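Local coordinates for RidA family protein (Mycobacterium tuberculosis, PDB 3I7T), which is of unknown function but belongs to the YjgF/YER057c/UK114 (RidA) family of homotrimeric proteins, whose better-known relatives hydrolyse reactive enamines and imines, at residues Gly18-Ala22 / Val31-Thr35. Numbering follows the deposited sequence.
Sequences GYSRA and VAGTT
Two guanidinium nitrogens of R21 close on a single oxygen, T34 OG1, and do it end-on: NH1 and NH2 each reach the hydroxyl oxygen at 2.9 Å. The oxygen lies in the guanidinium plane, and both bonds are bent, with N-H...O angles of 148° and 143°. The loop carrying R21 leaves helix 12-17 and enters strand 22-25, which pairs antiparallel with strand 28-35 in the mixed sheet of this YjgF-like fold. At the start of strand 22-25, R21 and A22 both face V7 of strand 4-7, a classic beta bulge. The R21 chain, bent at chi2 and chi3, carries the guanidinium to T34, where the two side chains cross at about a right angle. T34 OG1 gives its own proton to A32 O, so three hydrogen bonds fix the hydroxyl and leave it as acceptor for the arginine. T34 CG2 packs 3.5 Å from R21 NH2.

The same two bulge residues join strand 28-35: A32 N donates almost straight to R21 O, and A22 pairs with V31 as a non-hydrogen-bonded pair, their methyls CB and CG2 on the same face of the sheet. The Y19 ring meets the A32 methyl obliquely, CE1 to CB 3.8 Å, while F13 packs against that ring. T97 of the second subunit touches both Y19 and A32, placing this corner at the trimer interface. A water sits between Y19 OH and G33 O, donating to G33 O (2.8 Å) and lying 3.2 Å from Y19 OH.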
loop_
_atom_site.group_PDB
_atom_site.type_symbol
_atom_site.label_atom_id
_atom_site.label_comp_id
_atom_site.label_asym_id
_atom_site.label_seq_id
_atom_site.Cartn_x
_atom_site.Cartn_y
_atom_site.Cartn_z
ATOM N N GLY A 18 13.781 -12.687 -1.561
ATOM C CA GLY A 18 14.423 -11.862 -2.592
ATOM C C GLY A 18 13.873 -10.446 -2.595
ATOM O O GLY A 18 13.151 -10.053 -3.525
ATOM N N TYR A 19 14.183 -9.693 -1.542
ATOM C CA TYR A 19 13.695 -8.314 -1.392
ATOM C C TYR A 19 14.715 -7.497 -0.579
ATOM O O TYR A 19 15.576 -8.067 0.099
ATOM C CB TYR A 19 12.302 -8.281 -0.731
ATOM C CG TYR A 19 12.289 -8.423 0.795
ATOM C CD1 TYR A 19 12.329 -7.295 1.616
ATOM C CD2 TYR A 19 12.218 -9.683 1.408
ATOM C CE1 TYR A 19 12.319 -7.408 3.008
ATOM C CE2 TYR A 19 12.200 -9.812 2.796
ATOM C CZ TYR A 19 12.251 -8.668 3.597
ATOM O OH TYR A 19 12.235 -8.779 4.984
ATOM N N SER A 20 14.614 -6.169 -0.657
ATOM C CA SER A 20 15.505 -5.267 0.059
ATOM C C SER A 20 14.774 -4.575 1.194
ATOM O O SER A 20 13.561 -4.409 1.157
ATOM C CB SER A 20 16.052 -4.191 -0.882
ATOM O OG SER A 20 16.874 -4.739 -1.883
ATOM N N ARG A 21 15.520 -4.155 2.205
ATOM C CA ARG A 21 14.947 -3.368 3.282
ATOM C C ARG A 21 14.500 -2.001 2.741
ATOM O O ARG A 21 13.417 -1.516 3.077
ATOM C CB ARG A 21 15.973 -3.200 4.409
ATOM C CG ARG A 21 16.165 -4.440 5.276
ATOM C CD ARG A 21 14.986 -4.614 6.221
ATOM N NE ARG A 21 14.684 -3.360 6.893
ATOM C CZ ARG A 21 13.458 -2.945 7.201
ATOM N NH1 ARG A 21 12.403 -3.693 6.902
ATOM N NH2 ARG A 21 13.290 -1.771 7.809
ATOM N N ALA A 22 15.344 -1.383 1.908
ATOM C CA ALA A 22 15.019 -0.104 1.282
ATOM C C ALA A 22 15.613 -0.007 -0.119
ATOM O O ALA A 22 16.680 -0.569 -0.393
ATOM C CB ALA A 22 15.508 1.042 2.126
ATOM N N VAL A 31 10.581 1.746 1.679
ATOM C CA VAL A 31 11.000 0.865 2.745
ATOM C C VAL A 31 10.021 -0.314 2.852
ATOM O O VAL A 31 8.786 -0.144 2.791
ATOM C CB VAL A 31 11.122 1.651 4.080
ATOM C CG1 VAL A 31 11.710 0.776 5.211
ATOM C CG2 VAL A 31 12.006 2.885 3.873
ATOM N N ALA A 32 10.593 -1.511 2.993
ATOM C CA ALA A 32 9.833 -2.750 3.157
ATOM C C ALA A 32 8.922 -2.708 4.382
ATOM O O ALA A 32 9.164 -1.941 5.315
ATOM C CB ALA A 32 10.812 -3.945 3.292
ATOM N N GLY A 33 7.889 -3.548 4.380
ATOM C CA GLY A 33 7.126 -3.796 5.608
ATOM C C GLY A 33 8.126 -4.167 6.687
ATOM O O GLY A 33 8.984 -5.041 6.488
ATOM N N THR A 34 8.034 -3.495 7.829
ATOM C CA THR A 34 8.983 -3.713 8.897
ATOM C C THR A 34 8.306 -4.095 10.196
ATOM O O THR A 34 7.409 -3.402 10.649
ATOM C CB THR A 34 9.770 -2.431 9.172
ATOM O OG1 THR A 34 10.353 -1.981 7.942
ATOM C CG2 THR A 34 10.862 -2.694 10.209
ATOM N N THR A 35 8.765 -5.177 10.819
ATOM C CA THR A 35 8.256 -5.528 12.135
ATOM C C THR A 35 9.306 -5.231 13.198
ATOM O O THR A 35 10.451 -4.847 12.896
ATOM C CB THR A 35 7.856 -7.005 12.213
ATOM O OG1 THR A 35 9.005 -7.809 11.927
ATOM C CG2 THR A 35 6.752 -7.323 11.217
HETATM O O HOH W 1 11.632 -5.901 6.291
#